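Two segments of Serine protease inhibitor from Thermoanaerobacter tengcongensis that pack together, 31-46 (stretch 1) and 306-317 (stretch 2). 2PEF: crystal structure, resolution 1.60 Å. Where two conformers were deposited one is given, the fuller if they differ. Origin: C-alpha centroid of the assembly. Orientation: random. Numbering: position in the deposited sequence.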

ATOM      1  N   SER A  31       2.594  -7.707  -8.953  1.00 13.23           N
ATOM      2  CA  SER A  31       2.107  -7.388  -7.621  1.00 12.73           C
ATOM      3  C   SER A  31       2.261  -5.900  -7.324  1.00 12.24           C
ATOM      4  O   SER A  31       3.140  -5.230  -7.880  1.00 12.24           O
ATOM      5  CB  SER A  31       2.857  -8.219  -6.580  1.00 12.86           C
ATOM      6  OG  SER A  31       2.738  -9.600  -6.872  1.00 16.78           O
ATOM      7  N   LEU A  32       1.392  -5.382  -6.462  1.00 11.73           N
ATOM      8  CA  LEU A  32       1.493  -3.997  -6.004  1.00 11.58           C
ATOM      9  C   LEU A  32       0.778  -3.850  -4.682  1.00 11.77           C
ATOM     10  O   LEU A  32      -0.401  -4.175  -4.573  1.00 12.22           O
ATOM     11  CB  LEU A  32       0.875  -3.030  -7.011  1.00 12.52           C
ATOM     12  CG  LEU A  32       0.870  -1.545  -6.625  1.00 11.08           C
ATOM     13  CD1 LEU A  32       2.279  -0.943  -6.618  1.00 12.62           C
ATOM     14  CD2 LEU A  32      -0.030  -0.766  -7.556  1.00 13.46           C
ATOM     15  N   ILE A  33       1.494  -3.365  -3.677  1.00 12.93           N
ATOM     16  CA  ILE A  33       0.858  -3.063  -2.402  1.00 13.68           C
ATOM     17  C   ILE A  33       1.238  -1.667  -1.934  1.00 13.60           C
ATOM     18  O   ILE A  33       2.282  -1.134  -2.320  1.00 13.09           O
ATOM     19  CB  ILE A  33       1.160  -4.115  -1.297  1.00 15.38           C
ATOM     20  CG1 ILE A  33       2.626  -4.075  -0.864  1.00 17.94           C
ATOM     21  CG2 ILE A  33       0.724  -5.526  -1.740  1.00 16.42           C
ATOM     22  CD1 ILE A  33       2.845  -4.580   0.550  1.00 22.54           C
ATOM     23  N   SER A  34       0.357  -1.074  -1.135  1.00 12.77           N
ATOM     24  CA  SER A  34       0.677   0.131  -0.388  1.00 12.36           C
ATOM     25  C   SER A  34       0.753  -0.210   1.087  1.00 13.01           C
ATOM     26  O   SER A  34      -0.284  -0.398   1.737  1.00 13.63           O
ATOM     27  CB  SER A  34      -0.370   1.220  -0.608  1.00 13.44           C
ATOM     28  OG  SER A  34      -0.123   2.324   0.236  1.00 12.17           O
ATOM     29  N   PRO A  35       1.980  -0.308   1.623  1.00 14.03           N
ATOM     30  CA  PRO A  35       2.143  -0.569   3.049  1.00 14.34           C
ATOM     31  C   PRO A  35       1.485   0.518   3.895  1.00 14.08           C
ATOM     32  O   PRO A  35       0.909   0.210   4.936  1.00 15.61           O
ATOM     33  CB  PRO A  35       3.661  -0.571   3.232  1.00 15.06           C
ATOM     34  CG  PRO A  35       4.206  -0.894   1.885  1.00 15.66           C
ATOM     35  CD  PRO A  35       3.281  -0.219   0.931  1.00 13.12           C
ATOM     36  N   LEU A  36       1.555   1.767   3.437  1.00 15.02           N
ATOM     37  CA  LEU A  36       0.924   2.889   4.132  1.00 14.24           C
ATOM     38  C   LEU A  36      -0.577   2.660   4.305  1.00 13.57           C
ATOM     39  O   LEU A  36      -1.100   2.791   5.405  1.00 14.58           O
ATOM     40  CB  LEU A  36       1.168   4.211   3.395  1.00 14.08           C
ATOM     41  CG  LEU A  36       0.545   5.475   4.004  1.00 18.36           C
ATOM     42  CD1 LEU A  36       1.043   5.736   5.432  1.00 19.18           C
ATOM     43  CD2 LEU A  36       0.815   6.672   3.104  1.00 16.83           C
ATOM     44  N   SER A  37      -1.253   2.318   3.213  1.00 14.21           N
ATOM     45  CA  SER A  37      -2.686   2.052   3.248  1.00 14.37           C
ATOM     46  C   SER A  37      -3.047   0.914   4.203  1.00 14.19           C
ATOM     47  O   SER A  37      -3.997   1.025   4.982  1.00 15.63           O
ATOM     48  CB  SER A  37      -3.201   1.749   1.840  1.00 14.30           C
ATOM     49  OG  SER A  37      -4.575   1.408   1.870  1.00 12.92           O
ATOM     50  N   ALA A  38      -2.282  -0.173   4.142  1.00 14.24           N
ATOM     51  CA  ALA A  38      -2.509  -1.326   5.009  1.00 15.24           C
ATOM     52  C   ALA A  38      -2.313  -0.962   6.474  1.00 15.62           C
ATOM     53  O   ALA A  38      -3.162  -1.282   7.315  1.00 15.68           O
ATOM     54  CB  ALA A  38      -1.605  -2.477   4.614  1.00 16.32           C
ATOM     55  N   MET A  39      -1.197  -0.290   6.761  1.00 14.32           N
ATOM     56  CA  MET A  39      -0.881   0.205   8.099  0.50 14.70           C
ATOM     57  C   MET A  39      -2.026   1.030   8.687  1.00 15.13           C
ATOM     58  O   MET A  39      -2.428   0.841   9.838  1.00 15.60           O
ATOM     59  CB  MET A  39       0.400   1.047   8.053  0.50 14.81           C
ATOM     60  CG  MET A  39       0.733   1.778   9.349  0.50 15.23           C
ATOM     61  SD  MET A  39       1.144   0.661  10.703  0.50 14.66           S
ATOM     62  CE  MET A  39       2.788   0.135  10.232  0.50 15.29           C
ATOM     63  N   LEU A  40      -2.545   1.960   7.891  1.00 13.43           N
ATOM     64  CA  LEU A  40      -3.577   2.871   8.385  1.00 12.54           C
ATOM     65  C   LEU A  40      -4.900   2.184   8.717  1.00 13.68           C
ATOM     66  O   LEU A  40      -5.506   2.475   9.749  1.00 13.33           O
ATOM     67  CB  LEU A  40      -3.777   4.042   7.425  1.00 11.96           C
ATOM     68  CG  LEU A  40      -2.578   4.995   7.365  1.00 12.10           C
ATOM     69  CD1 LEU A  40      -2.700   5.932   6.176  1.00 14.19           C
ATOM     70  CD2 LEU A  40      -2.415   5.781   8.655  1.00 13.16           C
ATOM     71  N   ALA A  41      -5.340   1.271   7.854  1.00 12.36           N
ATOM     72  CA  ALA A  41      -6.574   0.531   8.087  1.00 14.00           C
ATOM     73  C   ALA A  41      -6.435  -0.340   9.331  1.00 15.34           C
ATOM     74  O   ALA A  41      -7.345  -0.410  10.157  1.00 15.81           O
ATOM     75  CB  ALA A  41      -6.916  -0.324   6.881  1.00 15.15           C
ATOM     76  N   LEU A  42      -5.278  -0.987   9.460  1.00 14.86           N
ATOM     77  CA  LEU A  42      -5.030  -1.899  10.568  1.00 14.33           C
ATOM     78  C   LEU A  42      -4.786  -1.160  11.881  1.00 14.03           C
ATOM     79  O   LEU A  42      -5.162  -1.650  12.945  1.00 15.10           O
ATOM     80  CB  LEU A  42      -3.861  -2.831  10.243  1.00 14.15           C
ATOM     81  CG  LEU A  42      -4.103  -3.856   9.126  1.00 16.44           C
ATOM     82  CD1 LEU A  42      -2.782  -4.437   8.638  1.00 11.95           C
ATOM     83  CD2 LEU A  42      -5.051  -4.972   9.572  1.00 15.35           C
ATOM     84  N   ALA A  43      -4.150   0.008  11.806  1.00 13.79           N
ATOM     85  CA  ALA A  43      -3.927   0.813  13.007  1.00 14.05           C
ATOM     86  C   ALA A  43      -5.251   1.330  13.571  1.00 13.86           C
ATOM     87  O   ALA A  43      -5.463   1.311  14.795  1.00 14.67           O
ATOM     88  CB  ALA A  43      -2.971   1.952  12.717  1.00 13.77           C
ATOM     89  N   MET A  44      -6.146   1.771  12.685  1.00 14.88           N
ATOM     90  CA  MET A  44      -7.504   2.153  13.088  1.00 14.40           C
ATOM     91  C   MET A  44      -8.183   0.989  13.796  1.00 14.57           C
ATOM     92  O   MET A  44      -8.744   1.152  14.881  1.00 15.97           O
ATOM     93  CB  MET A  44      -8.353   2.571  11.882  1.00 14.45           C
ATOM     94  CG  MET A  44      -8.095   3.981  11.369  1.00 13.48           C
ATOM     95  SD  MET A  44      -9.428   4.587  10.320  1.00 16.21           S
ATOM     96  CE  MET A  44      -9.287   3.534   8.880  1.00 16.48           C
ATOM     97  N   THR A  45      -8.105  -0.187  13.176  1.00 14.98           N
ATOM     98  CA  THR A  45      -8.733  -1.395  13.689  1.00 14.33           C
ATOM     99  C   THR A  45      -8.184  -1.767  15.069  1.00 14.93           C
ATOM    100  O   THR A  45      -8.939  -2.185  15.943  1.00 15.29           O
ATOM    101  CB  THR A  45      -8.556  -2.580  12.705  1.00 14.78           C
ATOM    102  OG1 THR A  45      -9.005  -2.195  11.400  1.00 15.89           O
ATOM    103  CG2 THR A  45      -9.349  -3.798  13.159  1.00 14.99           C
ATOM    104  N   ALA A  46      -6.876  -1.587  15.259  1.00 15.87           N
ATOM    105  CA  ALA A  46      -6.207  -1.947  16.510  1.00 15.28           C
ATOM    106  C   ALA A  46      -6.703  -1.142  17.711  1.00 15.65           C
ATOM    107  O   ALA A  46      -6.631  -1.611  18.851  1.00 15.91           O
ATOM    108  CB  ALA A  46      -4.691  -1.819  16.365  1.00 16.29           C
ATOM    109  N   TYR A 306     -15.072 -10.018  15.211  1.00 16.93           N
ATOM    110  CA  TYR A 306     -13.792 -10.540  14.750  1.00 17.06           C
ATOM    111  C   TYR A 306     -13.595 -10.152  13.291  1.00 16.82           C
ATOM    112  O   TYR A 306     -14.563  -9.882  12.581  1.00 17.66           O
ATOM    113  CB  TYR A 306     -13.726 -12.063  14.925  1.00 17.94           C
ATOM    114  CG  TYR A 306     -14.650 -12.855  14.026  1.00 17.70           C
ATOM    115  CD1 TYR A 306     -14.184 -13.409  12.833  1.00 19.41           C
ATOM    116  CD2 TYR A 306     -15.987 -13.069  14.377  1.00 20.14           C
ATOM    117  CE1 TYR A 306     -15.025 -14.146  12.004  1.00 20.74           C
ATOM    118  CE2 TYR A 306     -16.836 -13.804  13.556  1.00 20.22           C
ATOM    119  CZ  TYR A 306     -16.348 -14.339  12.372  1.00 20.68           C
ATOM    120  OH  TYR A 306     -17.184 -15.067  11.558  1.00 20.94           O
ATOM    121  N   ILE A 307     -12.344 -10.121  12.844  1.00 15.54           N
ATOM    122  CA  ILE A 307     -12.054  -9.783  11.457  1.00 15.51           C
ATOM    123  C   ILE A 307     -12.279 -10.996  10.559  1.00 14.87           C
ATOM    124  O   ILE A 307     -11.722 -12.069  10.799  1.00 15.74           O
ATOM    125  CB  ILE A 307     -10.622  -9.237  11.283  1.00 14.98           C
ATOM    126  CG1 ILE A 307     -10.431  -7.980  12.139  1.00 17.23           C
ATOM    127  CG2 ILE A 307     -10.330  -8.954   9.805  1.00 14.42           C
ATOM    128  CD1 ILE A 307      -9.006  -7.469  12.194  1.00 16.75           C
ATOM    129  N   SER A 308     -13.108 -10.814   9.534  1.00 14.03           N
ATOM    130  CA  SER A 308     -13.348 -11.855   8.541  1.00 13.89           C
ATOM    131  C   SER A 308     -12.242 -11.839   7.492  1.00 14.36           C
ATOM    132  O   SER A 308     -11.541 -12.834   7.303  1.00 14.57           O
ATOM    133  CB  SER A 308     -14.719 -11.675   7.887  1.00 14.09           C
ATOM    134  OG  SER A 308     -14.854 -10.375   7.340  1.00 17.13           O
ATOM    135  N   GLU A 309     -12.087 -10.702   6.818  1.00 13.64           N
ATOM    136  CA  GLU A 309     -11.057 -10.549   5.797  1.00 14.32           C
ATOM    137  C   GLU A 309     -10.422  -9.171   5.828  1.00 13.67           C
ATOM    138  O   GLU A 309     -11.090  -8.171   6.110  1.00 14.39           O
ATOM    139  CB  GLU A 309     -11.624 -10.818   4.398  1.00 14.63           C
ATOM    140  CG  GLU A 309     -12.001 -12.274   4.120  1.00 17.53           C
ATOM    141  CD  GLU A 309     -12.218 -12.561   2.642  1.00 16.10           C
ATOM    142  OE1 GLU A 309     -12.110 -11.623   1.821  1.00 24.13           O
ATOM    143  OE2 GLU A 309     -12.497 -13.732   2.304  1.00 24.10           O
ATOM    144  N   VAL A 310      -9.125  -9.131   5.544  1.00 12.37           N
ATOM    145  CA  VAL A 310      -8.436  -7.882   5.249  1.00 13.15           C
ATOM    146  C   VAL A 310      -8.123  -7.917   3.756  1.00 13.14           C
ATOM    147  O   VAL A 310      -7.359  -8.771   3.292  1.00 13.47           O
ATOM    148  CB  VAL A 310      -7.151  -7.709   6.095  1.00 11.94           C
ATOM    149  CG1 VAL A 310      -6.413  -6.432   5.701  1.00 14.04           C
ATOM    150  CG2 VAL A 310      -7.489  -7.680   7.582  1.00 15.16           C
ATOM    151  N   LEU A 311      -8.743  -7.008   3.010  1.00 12.63           N
ATOM    152  CA  LEU A 311      -8.612  -6.973   1.556  1.00 13.40           C
ATOM    153  C   LEU A 311      -7.854  -5.729   1.114  1.00 13.39           C
ATOM    154  O   LEU A 311      -8.070  -4.642   1.644  1.00 13.26           O
ATOM    155  CB  LEU A 311      -9.992  -7.023   0.895  1.00 13.15           C
ATOM    156  CG  LEU A 311     -10.103  -7.222  -0.624  1.00 15.28           C
ATOM    157  CD1 LEU A 311      -9.666  -8.621  -1.043  1.00 17.18           C
ATOM    158  CD2 LEU A 311     -11.527  -6.945  -1.092  1.00 14.66           C
ATOM    159  N   HIS A 312      -6.974  -5.912   0.134  1.00 12.12           N
ATOM    160  CA  HIS A 312      -6.131  -4.853  -0.396  1.00 12.25           C
ATOM    161  C   HIS A 312      -6.310  -4.798  -1.910  1.00 12.00           C
ATOM    162  O   HIS A 312      -6.184  -5.818  -2.578  1.00 12.97           O
ATOM    163  CB  HIS A 312      -4.666  -5.145  -0.051  1.00 13.41           C
ATOM    164  CG  HIS A 312      -3.782  -3.938  -0.074  1.00 11.84           C
ATOM    165  ND1 HIS A 312      -2.721  -3.796  -0.941  1.00 15.89           N
ATOM    166  CD2 HIS A 312      -3.799  -2.817   0.681  1.00  9.25           C
ATOM    167  CE1 HIS A 312      -2.126  -2.637  -0.717  1.00 10.58           C
ATOM    168  NE2 HIS A 312      -2.761  -2.024   0.262  1.00 17.14           N
ATOM    169  N   LYS A 313      -6.623  -3.612  -2.433  1.00 10.93           N
ATOM    170  CA  LYS A 313      -6.754  -3.389  -3.876  1.00 11.37           C
ATOM    171  C   LYS A 313      -5.860  -2.233  -4.269  1.00 11.36           C
ATOM    172  O   LYS A 313      -5.869  -1.188  -3.619  1.00 10.37           O
ATOM    173  CB  LYS A 313      -8.195  -3.053  -4.266  1.00 12.01           C
ATOM    174  CG  LYS A 313      -9.168  -4.213  -4.238  1.00 15.84           C
ATOM    175  CD  LYS A 313     -10.481  -3.868  -4.958  1.00 13.57           C
ATOM    176  CE  LYS A 313     -10.282  -3.649  -6.457  1.00 21.25           C
ATOM    177  NZ  LYS A 313     -11.575  -3.639  -7.205  1.00 25.50           N
ATOM    178  N   THR A 314      -5.091  -2.412  -5.337  1.00 10.90           N
ATOM    179  CA  THR A 314      -4.187  -1.365  -5.791  1.00 11.40           C
ATOM    180  C   THR A 314      -4.254  -1.174  -7.297  1.00 10.83           C
ATOM    181  O   THR A 314      -4.716  -2.050  -8.027  1.00 10.32           O
ATOM    182  CB  THR A 314      -2.734  -1.667  -5.415  1.00 12.39           C
ATOM    183  OG1 THR A 314      -2.376  -2.952  -5.938  1.00 12.45           O
ATOM    184  CG2 THR A 314      -2.547  -1.660  -3.899  1.00 14.33           C
ATOM    185  N   PHE A 315      -3.774  -0.016  -7.739  1.00 10.62           N
ATOM    186  CA  PHE A 315      -3.714   0.344  -9.146  1.00 10.59           C
ATOM    187  C   PHE A 315      -2.499   1.238  -9.351  1.00 11.22           C
ATOM    188  O   PHE A 315      -2.171   2.049  -8.484  1.00 11.75           O
ATOM    189  CB  PHE A 315      -4.986   1.101  -9.555  1.00 11.14           C
ATOM    190  CG  PHE A 315      -4.880   1.793 -10.885  1.00 11.81           C
ATOM    191  CD1 PHE A 315      -5.233   1.135 -12.061  1.00 15.66           C
ATOM    192  CD2 PHE A 315      -4.420   3.105 -10.964  1.00 10.95           C
ATOM    193  CE1 PHE A 315      -5.127   1.774 -13.292  1.00 11.66           C
ATOM    194  CE2 PHE A 315      -4.314   3.755 -12.195  1.00 13.47           C
ATOM    195  CZ  PHE A 315      -4.667   3.087 -13.359  1.00 13.72           C
ATOM    196  N   ILE A 316      -1.831   1.071 -10.491  1.00 11.21           N
ATOM    197  CA  ILE A 316      -0.733   1.953 -10.883  1.00 10.85           C
ATOM    198  C   ILE A 316      -0.730   2.181 -12.392  1.00 10.40           C
ATOM    199  O   ILE A 316      -1.059   1.279 -13.171  1.00 11.02           O
ATOM    200  CB  ILE A 316       0.659   1.418 -10.427  0.50 10.95           C
ATOM    201  CG1 ILE A 316       1.750   2.468 -10.686  0.50 10.03           C
ATOM    202  CG2 ILE A 316       0.983   0.073 -11.107  0.50 10.34           C
ATOM    203  CD1 ILE A 316       2.986   2.311  -9.837  0.50 12.21           C
ATOM    204  N   SER A 317      -0.363   3.393 -12.793  1.00 10.99           N
ATOM    205  CA  SER A 317      -0.107   3.691 -14.190  1.00 11.72           C
ATOM    206  C   SER A 317       1.130   4.578 -14.254  1.00 12.58           C
ATOM    207  O   SER A 317       1.155   5.658 -13.669  1.00 12.82           O
ATOM    208  CB  SER A 317      -1.307   4.379 -14.845  1.00 13.25           C
ATOM    209  OG  SER A 317      -1.092   4.573 -16.234  1.00 16.16           O
TER

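The shortest polar link between the two segments joins a side chain to a backbone carbonyl: Thr314 OG1 donates to Leu32 O across 2.7 Å. Thr314 points its CA-to-CB bond toward stretch 1, and with chi1 at 56° (p) its hydroxyl meets the carbonyl of Leu32, and Leu32 CB lies 3.4 Å from Thr314 OG1. The methyl of the same threonine faces the next residues along, Thr314 CG2 standing 4.0 Å from Ile33 CA and 4.1 Å from Ser34 N. The second hydrogen bond is weak: His312 NE2 to Ser34 O is 3.3 Å, with an angle of 128° at the hydrogen, well short of linear.

Ser34 O is already engaged, because it accepts from Ala38 N at 3.1 Å in the first turn of helix 35-46; the histidine therefore adds a second donor to a carbonyl that the helix uses. Ser34 is also the N-cap of that helix. Ser34 OG accepts from Ser37 N at 3.2 Å, with a nearly straight angle of 166°, and so satisfies a backbone NH that has no preceding helical turn to bond to. The imidazole thus sits beside the point where strand gives way to helix.

Around the ring, Ile33, Leu32, Ser34 and Ser37 approach at the edge, near the ring plane. His312 CE1 comes within 3.0 Å of Ser34 N and 3.5 Å of Ile33 CA, while Ser37 CB lies 4.1 Å from His312 NE2. The close approach to Ser34 N is a tight packing contact and is not a hydrogen bond. The other ring nitrogen, His312 ND1, is 4.3 Å from Leu32 O, too far to bond, and it is buried with no polar partner anywhere in the model. NE2 makes the ring's only hydrogen bond to stretch 1, and that bond is weak.

Packing continues toward the later part of stretch 2. Leu32, with 97 Å² covered, gives up more surface to the contact than any other residue; its CD2 lies 3.7 Å from Ile316 CB and equally 3.7 Å from the backbone carbon Phe315 C. Phe315 itself directs its CA-to-CB bond away, as does Lys313, whereas Val310, His312, Thr314 and Ile316 point theirs toward stretch 1, the alternation expected of an extended strand.

In the other direction the helix runs beside strand 310-317 and the loop before it. The two axes are closer to antiparallel than to parallel, at 150° between their N-to-C directions, and approach to 9.8 Å. Matched CA atoms spread from 6.3 Å for Leu32 and Thr314 to 9.3 Å for Thr45 and Ile307, and at the wider end the contact is made through side-chain methyls. Leu42, whose CA-to-CB bond points sideways, still brings CD2 to 4.2 Å from Val310 CG2. Farther along, Thr45 CG2 meets Ile307 CD1 at 3.8 Å, while Thr45 OG1 turns back to its own helix and donates to Ala41 O at 2.7 Å. The two segments together bury 461 Å².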